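Local coordinates for protein N-acetyl-beta-D glucosaminidase (PDB 4ZM6) that is a bifunctional fungal enzyme that probably cleaves off beta-linked N-acetylglucosamine and acetylates glucosamine with acetyl-CoA, at residues A[111-116]-A[164-169]; A[646-650]-A[678-682]. The contacts are given in a common frame with arbitrary orientation. Numbering follows the deposited sequence.

Both contacts are largely buried, yet they share no helix or strand. Contact 1 packs two helices of the glycoside hydrolase family 3 N-terminal region; contact 2 joins strand 646-649 of the acetyltransferase to the residues that follow a helix. Their chemistry differs accordingly: two helix backbones come close over alanines and a glycine in contact 1, with one weak cross-helix hydrogen bond, whereas contact 2 rests mainly on apolar side chains, a tryptophan, a leucine, an isoleucine and a methionine, without a hydrogen bond between its segments. Their centres are about 17 Å apart, but they touch where Arg112 NH2 packs 4.0 Å from Gly678 CA, so the hydrolase helices abut the acetyltransferase unit directly.

Contact 1. Residues A[111-116]-A[164-169]; sequences ARNVAM and AQVEGY
This is a close helix-helix contact in the N-terminal, TIM-barrel-type region of the family 3 hydrolase, joining helix 108-125 to helix 155-171. Both segments are regular alpha helix. They run roughly the same way, with 30° between their N-to-C directions (signed crossing angle -30°), and their axes come within 7.0 Å. The closest CA pair is Met116-Gly168, at 4.4 Å. Small residues four apart, Ala111 and Ala115 facing Ala164 and Gly168, permit this approach, a small-xxx-small pattern on both helices. Gly168 CA lies 3.6 Å from Arg112 O and 3.7 Å from Ala115 CB; a CB at Gly168 would clash with both atoms. Two CA-H...O contacts knit the backbones together, Arg112 CA to Ala164 O and Met116 CA to Gly168 O, each 3.5 Å. Ala115 CB also meets Gln165 O at 3.4 Å. Tyr169, with chi1 m, swings its ring back so that Ala115 CB sits over its face, a CH-pi contact 3.5 Å from the centroid. Gln165 (chi1 m) reaches across with NE2 to Ala111 O in a weak 3.5 Å hydrogen bond, while its OE1 binds Tyr151. On the flank, Arg112 NH2 bonds Asn113 OD1 at 2.9 Å, and Glu167 turns outward to salt bridges with Arg171 and with Arg640 of the acetyltransferase helix 627-642. At the centre backbone atoms and the Ala115 methyl group meet, so the pair fits by close packing and carries just one weak conventional hydrogen bond between the segments.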
# COMPACT_ATOMS: atom_id res chain seq x y z
N ALA A 111 18.23 8.98 -10.14
CA ALA A 111 18.65 9.43 -8.82
C ALA A 111 19.66 8.49 -8.19
O ALA A 111 20.61 8.94 -7.56
CB ALA A 111 17.45 9.57 -7.90
N ARG A 112 19.43 7.18 -8.33
CA ARG A 112 20.33 6.18 -7.76
C ARG A 112 21.71 6.39 -8.32
O ARG A 112 22.69 6.48 -7.58
CB ARG A 112 19.84 4.75 -8.08
CG ARG A 112 20.72 3.64 -7.50
CD ARG A 112 20.57 2.34 -8.29
NE ARG A 112 21.06 2.47 -9.66
CZ ARG A 112 20.87 1.57 -10.63
NH1 ARG A 112 20.19 0.45 -10.41
NH2 ARG A 112 21.36 1.80 -11.85
N ASN A 113 21.78 6.49 -9.65
CA ASN A 113 23.05 6.71 -10.34
C ASN A 113 23.74 7.99 -9.91
O ASN A 113 24.96 8.01 -9.74
CB ASN A 113 22.84 6.70 -11.85
CG ASN A 113 22.51 5.31 -12.36
OD1 ASN A 113 22.91 4.30 -11.77
ND2 ASN A 113 21.77 5.25 -13.46
N VAL A 114 22.98 9.06 -9.73
CA VAL A 114 23.55 10.32 -9.25
C VAL A 114 24.24 10.10 -7.91
O VAL A 114 25.37 10.54 -7.72
CB VAL A 114 22.48 11.43 -9.15
CG1 VAL A 114 22.98 12.59 -8.31
CG2 VAL A 114 22.10 11.90 -10.54
N ALA A 115 23.57 9.42 -6.99
CA ALA A 115 24.12 9.17 -5.67
C ALA A 115 25.38 8.30 -5.73
O ALA A 115 26.34 8.53 -5.00
CB ALA A 115 23.07 8.53 -4.77
N MET A 116 25.37 7.30 -6.61
CA MET A 116 26.53 6.43 -6.80
C MET A 116 27.72 7.24 -7.30
O MET A 116 28.81 7.14 -6.74
CB MET A 116 26.22 5.32 -7.81
CG MET A 116 25.18 4.31 -7.34
SD MET A 116 24.77 3.13 -8.64
CE MET A 116 26.13 1.98 -8.44
N ALA A 164 16.18 5.29 -3.40
CA ALA A 164 17.10 5.11 -4.51
C ALA A 164 18.46 5.74 -4.23
O ALA A 164 19.49 5.17 -4.56
CB ALA A 164 16.51 5.69 -5.78
N GLN A 165 18.44 6.92 -3.61
CA GLN A 165 19.67 7.67 -3.33
C GLN A 165 20.41 7.10 -2.12
O GLN A 165 21.63 7.01 -2.14
CB GLN A 165 19.37 9.16 -3.13
CG GLN A 165 18.99 9.88 -4.42
CD GLN A 165 19.48 11.32 -4.45
OE1 GLN A 165 19.26 12.09 -3.51
NE2 GLN A 165 20.14 11.70 -5.54
N VAL A 166 19.66 6.73 -1.09
CA VAL A 166 20.24 6.03 0.06
C VAL A 166 20.96 4.76 -0.40
O VAL A 166 22.08 4.49 0.02
CB VAL A 166 19.16 5.66 1.10
CG1 VAL A 166 19.72 4.72 2.16
CG2 VAL A 166 18.60 6.92 1.75
N GLU A 167 20.33 3.99 -1.28
CA GLU A 167 21.00 2.88 -1.94
C GLU A 167 22.26 3.40 -2.63
O GLU A 167 23.37 2.99 -2.30
CB GLU A 167 20.08 2.17 -2.95
CG GLU A 167 20.81 1.28 -3.96
CD GLU A 167 19.89 0.34 -4.72
OE1 GLU A 167 20.36 -0.29 -5.68
OE2 GLU A 167 18.71 0.22 -4.37
N GLY A 168 22.08 4.31 -3.58
CA GLY A 168 23.19 4.82 -4.38
C GLY A 168 24.40 5.26 -3.57
O GLY A 168 25.53 4.85 -3.86
N TYR A 169 24.17 6.08 -2.54
CA TYR A 169 25.25 6.60 -1.71
C TYR A 169 25.95 5.48 -0.97
O TYR A 169 27.17 5.39 -1.01
CB TYR A 169 24.72 7.62 -0.70
CG TYR A 169 24.31 8.96 -1.29
CD1 TYR A 169 25.18 9.69 -2.09
CD2 TYR A 169 23.07 9.51 -1.00
CE1 TYR A 169 24.81 10.92 -2.62
CE2 TYR A 169 22.68 10.73 -1.53
CZ TYR A 169 23.56 11.44 -2.33
OH TYR A 169 23.17 12.65 -2.85

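Contact 2. Residues A[646-650]-A[678-682]; sequences CIKLG and GWRMD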
# COMPACT_ATOMS: atom_id res chain seq x y z
N CYS A 646 21.25 -8.06 -5.25
CA CYS A 646 21.95 -8.61 -6.40
C CYS A 646 20.90 -8.84 -7.47
O CYS A 646 19.99 -9.64 -7.27
CB CYS A 646 22.66 -9.92 -6.06
SG CYS A 646 23.87 -9.78 -4.72
N ILE A 647 21.00 -8.13 -8.58
CA ILE A 647 19.98 -8.16 -9.62
C ILE A 647 20.60 -8.66 -10.92
O ILE A 647 21.77 -8.38 -11.19
CB ILE A 647 19.33 -6.77 -9.83
CG1 ILE A 647 19.26 -5.99 -8.51
CG2 ILE A 647 17.91 -6.92 -10.36
CD1 ILE A 647 18.72 -4.57 -8.67
N LYS A 648 19.81 -9.38 -11.71
CA LYS A 648 20.29 -10.05 -12.93
C LYS A 648 19.45 -9.66 -14.14
O LYS A 648 18.25 -9.50 -14.03
CB LYS A 648 20.20 -11.57 -12.73
CG LYS A 648 20.65 -12.42 -13.91
CD LYS A 648 20.24 -13.87 -13.75
CE LYS A 648 21.24 -14.82 -14.40
NZ LYS A 648 21.43 -14.54 -15.85
N LEU A 649 20.09 -9.51 -15.30
CA LEU A 649 19.37 -9.36 -16.56
C LEU A 649 19.04 -10.75 -17.10
O LEU A 649 19.94 -11.58 -17.28
CB LEU A 649 20.18 -8.60 -17.61
CG LEU A 649 20.23 -7.07 -17.55
CD1 LEU A 649 20.97 -6.54 -18.77
CD2 LEU A 649 18.84 -6.45 -17.47
N GLY A 650 17.76 -10.99 -17.37
CA GLY A 650 17.28 -12.31 -17.73
C GLY A 650 17.02 -13.10 -16.47
O GLY A 650 17.04 -12.55 -15.37
N GLY A 678 23.15 1.59 -15.84
CA GLY A 678 24.07 1.19 -14.78
C GLY A 678 24.36 -0.30 -14.67
O GLY A 678 25.19 -0.70 -13.85
N TRP A 679 23.69 -1.12 -15.48
CA TRP A 679 23.93 -2.56 -15.47
C TRP A 679 25.34 -2.87 -15.95
O TRP A 679 25.78 -2.32 -16.95
CB TRP A 679 22.93 -3.29 -16.38
CG TRP A 679 21.52 -3.35 -15.85
CD1 TRP A 679 20.54 -2.43 -16.04
CD2 TRP A 679 20.95 -4.39 -15.05
NE1 TRP A 679 19.39 -2.83 -15.40
CE2 TRP A 679 19.62 -4.03 -14.79
CE3 TRP A 679 21.44 -5.58 -14.52
CZ2 TRP A 679 18.76 -4.82 -14.03
CZ3 TRP A 679 20.59 -6.37 -13.77
CH2 TRP A 679 19.26 -5.98 -13.53
N ARG A 680 26.03 -3.75 -15.23
CA ARG A 680 27.38 -4.18 -15.60
C ARG A 680 27.33 -5.40 -16.54
O ARG A 680 27.25 -6.54 -16.08
CB ARG A 680 28.20 -4.47 -14.34
N MET A 681 27.41 -5.15 -17.85
CA MET A 681 27.39 -6.22 -18.86
C MET A 681 28.75 -6.92 -18.94
O MET A 681 29.78 -6.27 -18.82
CB MET A 681 27.04 -5.67 -20.25
CG MET A 681 25.82 -4.76 -20.33
SD MET A 681 24.25 -5.53 -19.86
CE MET A 681 24.02 -6.70 -21.19
N ASP A 682 28.74 -8.23 -19.17
CA ASP A 682 29.98 -9.01 -19.29
C ASP A 682 30.67 -8.76 -20.63
O ASP A 682 30.02 -8.38 -21.61
CB ASP A 682 29.69 -10.51 -19.15
CG ASP A 682 29.22 -10.89 -17.76
OD1 ASP A 682 28.85 -10.01 -16.95
OD2 ASP A 682 29.21 -12.11 -17.46
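In the GNAT (GCN5-related acetyltransferase) fold, strand 646-649 lies beside strand 608-618 and also bonds through its backbone to Gly856 and Phe858 at the C-terminus. Segment 678-682 follows helix 665-677, which ends in a Schellman motif at Gly678. The two segments do not pair as strands: Leu649 and Trp679 have the nearest CA atoms, 8.3 Å apart, and side chains fill the gap. Trp679 (chi1 m, chi2 89°) lays its indole toward the strand, with CZ3 3.5 Å from Ile647 O and from Leu649 N, while its NE1 is hydrogen-bonded to His632. Ile647, with chi1 off the wells at -33°, brings CG2 to 3.6 Å from Trp679 CH2. Leu649 (m, t) covers the indole face, its CD2 3.6 Å from the six-membered ring centroid in a CH-pi contact. Gly650, next along, touches the bound acetyl-CoA, so this core borders the cofactor pocket. Met681, folded m, m, m, completes it, its SD 3.6 Å from Leu649 CD1.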